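PDB 3H7M: sensor protein from Geobacter sulfurreducens, which is probably a membrane-bound sensor histidine kinase that autophosphorylates with ATP, represented here by its sensor domain, which resembles periplasmic solute-binding proteins. Local coordinates for residues A[96-102]-A[161-166]; A[47-51]-A[206-210]. All coordinates share one frame; numbering follows the deposited sequence. Where two conformers were deposited one is given.

Contact 1. Residues A[96-102]-A[161-166]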
loop_
_atom_site.group_PDB
_atom_site.type_symbol
_atom_site.label_atom_id
_atom_site.label_comp_id
_atom_site.label_asym_id
_atom_site.label_seq_id
_atom_site.Cartn_x
_atom_site.Cartn_y
_atom_site.Cartn_z
ATOM N N VAL A 96 4.003 5.786 -4.185
ATOM C CA VAL A 96 3.526 4.603 -4.885
ATOM C C VAL A 96 2.883 4.902 -6.243
ATOM O O VAL A 96 1.811 5.495 -6.315
ATOM C CB VAL A 96 2.477 3.873 -4.035
ATOM C CG1 VAL A 96 1.989 2.622 -4.757
ATOM C CG2 VAL A 96 3.067 3.517 -2.705
ATOM N N TYR A 97 3.536 4.492 -7.316
ATOM C CA TYR A 97 2.995 4.684 -8.658
ATOM C C TYR A 97 2.100 3.507 -8.983
ATOM O O TYR A 97 2.210 2.452 -8.371
ATOM C CB TYR A 97 4.103 4.701 -9.687
ATOM C CG TYR A 97 4.820 6.006 -9.822
ATOM C CD1 TYR A 97 4.251 7.067 -10.530
ATOM C CD2 TYR A 97 6.100 6.170 -9.303
ATOM C CE1 TYR A 97 4.951 8.258 -10.728
ATOM C CE2 TYR A 97 6.806 7.355 -9.491
ATOM C CZ TYR A 97 6.229 8.391 -10.207
ATOM O OH TYR A 97 6.944 9.545 -10.414
ATOM N N HIS A 98 1.196 3.691 -9.935
ATOM C CA HIS A 98 0.335 2.594 -10.353
ATOM C C HIS A 98 0.706 2.209 -11.763
ATOM O O HIS A 98 1.539 2.839 -12.414
ATOM C CB HIS A 98 -1.133 2.970 -10.346
ATOM C CG HIS A 98 -1.746 2.981 -8.990
ATOM N ND1 HIS A 98 -1.573 4.022 -8.107
ATOM C CD2 HIS A 98 -2.532 2.075 -8.364
ATOM C CE1 HIS A 98 -2.232 3.758 -6.991
ATOM N NE2 HIS A 98 -2.822 2.583 -7.121
ATOM N N ALA A 99 0.078 1.159 -12.246
ATOM C CA ALA A 99 0.376 0.736 -13.589
ATOM C C ALA A 99 -0.751 -0.113 -14.106
ATOM O O ALA A 99 -1.552 -0.644 -13.333
ATOM C CB ALA A 99 1.665 -0.044 -13.605
ATOM N N ILE A 100 -0.849 -0.176 -15.424
ATOM C CA ILE A 100 -1.841 -1.024 -16.038
ATOM C C ILE A 100 -1.072 -2.272 -16.481
ATOM O O ILE A 100 -0.028 -2.200 -17.143
ATOM C CB ILE A 100 -2.498 -0.369 -17.252
ATOM C CG1 ILE A 100 -3.358 0.816 -16.803
ATOM C CG2 ILE A 100 -3.351 -1.405 -17.985
ATOM C CD1 ILE A 100 -3.858 1.661 -17.971
ATOM N N PHE A 101 -1.609 -3.403 -16.078
ATOM C CA PHE A 101 -1.053 -4.716 -16.360
ATOM C C PHE A 101 -1.964 -5.449 -17.356
ATOM O O PHE A 101 -3.196 -5.285 -17.330
ATOM C CB PHE A 101 -0.981 -5.519 -15.048
ATOM C CG PHE A 101 0.077 -5.031 -14.095
ATOM C CD1 PHE A 101 1.391 -5.489 -14.199
ATOM C CD2 PHE A 101 -0.233 -4.102 -13.102
ATOM C CE1 PHE A 101 2.374 -5.035 -13.335
ATOM C CE2 PHE A 101 0.752 -3.645 -12.234
ATOM C CZ PHE A 101 2.058 -4.115 -12.353
ATOM N N ALA A 102 -1.351 -6.270 -18.203
ATOM C CA ALA A 102 -2.077 -7.055 -19.198
ATOM C C ALA A 102 -1.290 -8.312 -19.557
ATOM O O ALA A 102 -0.082 -8.368 -19.327
ATOM C CB ALA A 102 -2.282 -6.222 -20.460
ATOM N N TYR A 161 -7.842 -6.338 -18.116
ATOM C CA TYR A 161 -6.699 -5.571 -17.639
ATOM C C TYR A 161 -6.821 -5.523 -16.159
ATOM O O TYR A 161 -7.866 -5.897 -15.597
ATOM C CB TYR A 161 -6.729 -4.137 -18.152
ATOM C CG TYR A 161 -6.509 -4.024 -19.629
ATOM C CD1 TYR A 161 -5.221 -3.996 -20.152
ATOM C CD2 TYR A 161 -7.594 -3.998 -20.517
ATOM C CE1 TYR A 161 -5.007 -3.947 -21.526
ATOM C CE2 TYR A 161 -7.393 -3.953 -21.899
ATOM C CZ TYR A 161 -6.098 -3.927 -22.396
ATOM O OH TYR A 161 -5.885 -3.868 -23.750
ATOM N N ALA A 162 -5.741 -5.095 -15.526
ATOM C CA ALA A 162 -5.741 -4.924 -14.083
ATOM C C ALA A 162 -4.904 -3.695 -13.829
ATOM O O ALA A 162 -3.944 -3.425 -14.559
ATOM C CB ALA A 162 -5.137 -6.130 -13.382
ATOM N N VAL A 163 -5.296 -2.932 -12.815
ATOM C CA VAL A 163 -4.580 -1.722 -12.424
ATOM C C VAL A 163 -4.206 -1.874 -10.952
ATOM O O VAL A 163 -5.078 -1.974 -10.087
ATOM C CB VAL A 163 -5.465 -0.461 -12.617
ATOM C CG1 VAL A 163 -4.869 0.719 -11.853
ATOM C CG2 VAL A 163 -5.580 -0.123 -14.117
ATOM N N VAL A 164 -2.910 -1.930 -10.663
ATOM C CA VAL A 164 -2.476 -2.079 -9.278
ATOM C C VAL A 164 -1.170 -1.361 -9.129
ATOM O O VAL A 164 -0.585 -0.925 -10.126
ATOM C CB VAL A 164 -2.281 -3.556 -8.869
ATOM C CG1 VAL A 164 -3.531 -4.347 -9.133
ATOM C CG2 VAL A 164 -1.118 -4.149 -9.620
ATOM N N ALA A 165 -0.717 -1.224 -7.886
ATOM C CA ALA A 165 0.526 -0.525 -7.643
ATOM C C ALA A 165 1.633 -1.278 -8.345
ATOM O O ALA A 165 1.772 -2.498 -8.233
ATOM C CB ALA A 165 0.802 -0.427 -6.158
ATOM N N MET A 166 2.410 -0.520 -9.090
ATOM C CA MET A 166 3.511 -1.043 -9.844
ATOM C C MET A 166 4.443 -2.018 -9.109
ATOM O O MET A 166 4.584 -3.194 -9.490
ATOM C CB MET A 166 4.321 0.133 -10.363
ATOM C CG MET A 166 5.594 -0.261 -11.022
ATOM S SD MET A 166 5.279 -0.728 -12.704
ATOM C CE MET A 166 5.498 0.906 -13.474
#
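Strands 96-102 and 161-165 run antiparallel, the axes of these segments at 150°, and two hydrogen-bonded pairs, Ala99 with Val164 and Phe101 with Ala162, each exchange two N-H···O bonds. The shortest and straightest is Phe101 N to Ala162 O, 2.8 Å with 175° at the hydrogen. Beyond them, Met166 N at the start of helix 166-175 donates to Tyr97 O over 3.1 Å. On the face carrying Phe101, Ala162 and Val164, the Phe101 side chain crosses that of Val164 at about a right angle, CE2 lying 3.3 Å from Val164 CG2. With CG of Phe101 beside its own backbone N (chi1 -71°), CZ comes to 3.9 Å from Met166 O, which lies in the ring plane. Met166, bent at chi2 and chi3, brings its SD to 3.8 Å from Ala99 CB. On the other face Ile100 CG2 meets Tyr161 CD1 at 3.9 Å. His98 CD2 comes obliquely to 3.8 Å from Ala165 N, and its ND1 is hydrogen-bonded to Ala189 O. The paired N-H and C=O groups are thus satisfied inside the mixed sheet, while Leu151 and Leu154 of helix 147-155 pack on the Phe101 ring, in a domain of the family 3 solute-binding-protein type.

Contact 2. Residues A[47-51]-A[206-210]; sequences VMGMT and ARFSE
Over one face of the Arg207 guanidinium lies Met50 CG, 3.6 Å above its plane and shifted toward NH2, while Met50 CE sits over one face of the Phe208 ring, 3.9 Å above it and displaced toward the rim. One methionine therefore serves two flat groups, its inner methylene meeting the cation and its terminal methyl making a CH-pi contact 24° off the ring normal. The chain of Met50 is extended at chi2 (-179°) and bent at chi3, and SD stands 3.9 Å from Phe208 CZ in an oblique Met-aromatic contact. Arg207 runs past it in the opposite direction, its NH2 hydrogen-bonded to Arg9 O. With an alanine at Met50 the sulfur and both neighbouring carbons are gone, which is likely to open a gap beside the Phe208 ring and leave the guanidinium freer to turn. Met48, partly exposed and bent at chi2 and chi3, brings CE to 3.7 Å from Arg207 O and 3.9 Å from Glu210 CD. Gly49, with positive phi, forms a Schellman motif at the C-terminal end of helix 36-48. Within the solute-binding-protein fold of the sensor domain, the contact joins that end to helix 202-218; Ile44 touches both Met50 and Phe208, and Tyr195 of strand 181-198 stacks on the Phe208 ring.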
loop_
_atom_site.group_PDB
_atom_site.type_symbol
_atom_site.label_atom_id
_atom_site.label_comp_id
_atom_site.label_asym_id
_atom_site.label_seq_id
_atom_site.Cartn_x
_atom_site.Cartn_y
_atom_site.Cartn_z
ATOM N N VAL A 47 14.152 4.235 17.568
ATOM C CA VAL A 47 14.720 5.534 17.916
ATOM C C VAL A 47 13.811 6.344 18.846
ATOM O O VAL A 47 14.289 7.171 19.600
ATOM C CB VAL A 47 15.059 6.397 16.672
ATOM C CG1 VAL A 47 15.845 5.570 15.651
ATOM C CG2 VAL A 47 13.805 6.964 16.081
ATOM N N MET A 48 12.512 6.091 18.798
ATOM C CA MET A 48 11.556 6.819 19.631
ATOM C C MET A 48 11.282 6.123 20.963
ATOM O O MET A 48 10.465 6.590 21.763
ATOM C CB MET A 48 10.221 6.994 18.892
ATOM C CG MET A 48 10.326 7.712 17.569
ATOM S SD MET A 48 11.271 9.218 17.701
ATOM C CE MET A 48 10.171 10.163 18.820
ATOM N N GLY A 49 11.961 5.007 21.190
ATOM C CA GLY A 49 11.757 4.272 22.424
ATOM C C GLY A 49 10.350 3.719 22.579
ATOM O O GLY A 49 9.826 3.674 23.682
ATOM N N MET A 50 9.730 3.307 21.478
ATOM C CA MET A 50 8.378 2.743 21.513
ATOM C C MET A 50 8.384 1.229 21.533
ATOM O O MET A 50 9.371 0.571 21.194
ATOM C CB MET A 50 7.571 3.115 20.271
ATOM C CG MET A 50 7.208 4.551 20.074
ATOM S SD MET A 50 6.233 4.669 18.543
ATOM C CE MET A 50 7.523 4.794 17.387
ATOM N N THR A 51 7.245 0.681 21.915
ATOM C CA THR A 51 7.057 -0.752 21.907
ATOM C C THR A 51 5.876 -0.918 20.970
ATOM O O THR A 51 4.834 -0.274 21.143
ATOM C CB THR A 51 6.720 -1.284 23.292
ATOM O OG1 THR A 51 7.941 -1.607 23.970
ATOM C CG2 THR A 51 5.847 -2.529 23.191
ATOM N N ALA A 206 2.957 12.939 15.880
ATOM C CA ALA A 206 4.269 13.580 15.989
ATOM C C ALA A 206 5.361 12.604 16.384
ATOM O O ALA A 206 6.540 12.777 16.055
ATOM C CB ALA A 206 4.204 14.726 17.007
ATOM N N ARG A 207 4.951 11.580 17.105
ATOM C CA ARG A 207 5.876 10.568 17.551
ATOM C C ARG A 207 6.448 9.905 16.285
ATOM O O ARG A 207 7.667 9.770 16.123
ATOM C CB ARG A 207 5.106 9.572 18.412
ATOM C CG ARG A 207 5.941 8.753 19.360
ATOM C CD ARG A 207 6.080 9.383 20.740
ATOM N NE ARG A 207 6.581 8.379 21.679
ATOM C CZ ARG A 207 5.843 7.389 22.189
ATOM N NH1 ARG A 207 4.557 7.270 21.865
ATOM N NH2 ARG A 207 6.398 6.498 23.006
ATOM N N PHE A 208 5.563 9.536 15.365
ATOM C CA PHE A 208 5.994 8.898 14.123
ATOM C C PHE A 208 6.692 9.820 13.149
ATOM O O PHE A 208 7.706 9.441 12.552
ATOM C CB PHE A 208 4.804 8.208 13.452
ATOM C CG PHE A 208 4.512 6.850 14.030
ATOM C CD1 PHE A 208 5.224 5.730 13.604
ATOM C CD2 PHE A 208 3.621 6.704 15.081
ATOM C CE1 PHE A 208 5.053 4.485 14.229
ATOM C CE2 PHE A 208 3.445 5.465 15.714
ATOM C CZ PHE A 208 4.161 4.359 15.288
ATOM N N SER A 209 6.192 11.042 13.013
ATOM C CA SER A 209 6.790 11.980 12.076
ATOM C C SER A 209 8.228 12.252 12.459
ATOM O O SER A 209 9.116 12.328 11.610
ATOM C CB SER A 209 6.007 13.292 12.066
ATOM O OG SER A 209 4.618 13.042 11.989
ATOM N N GLU A 210 8.441 12.397 13.756
ATOM C CA GLU A 210 9.760 12.668 14.296
ATOM C C GLU A 210 10.697 11.478 14.026
ATOM O O GLU A 210 11.852 11.656 13.614
ATOM C CB GLU A 210 9.626 12.932 15.801
ATOM C CG GLU A 210 10.759 13.731 16.419
ATOM C CD GLU A 210 10.563 13.968 17.916
ATOM O OE1 GLU A 210 9.404 14.176 18.348
ATOM O OE2 GLU A 210 11.568 13.957 18.659
#

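How the contacts relate
Contacts 1 and 2 lie on opposite sides of the chain's centre, about 33 Å between centres and about 17 Å between nearest atoms, so they do not touch. In sequence, 96-102 with 161-166 is nested inside the much longer loop closed by 47-51 with 206-210. Contact 1 is a buried strand pairing; contact 2 is a partly buried helix-end contact nearer the surface. Strand 181-198 borders both. The bound sodium ion is held at a site formed by Ala84, Asp88 and Gln199, none of which belongs to either contact; the Phe208 side chain of contact 2 is about 14 Å from the ion.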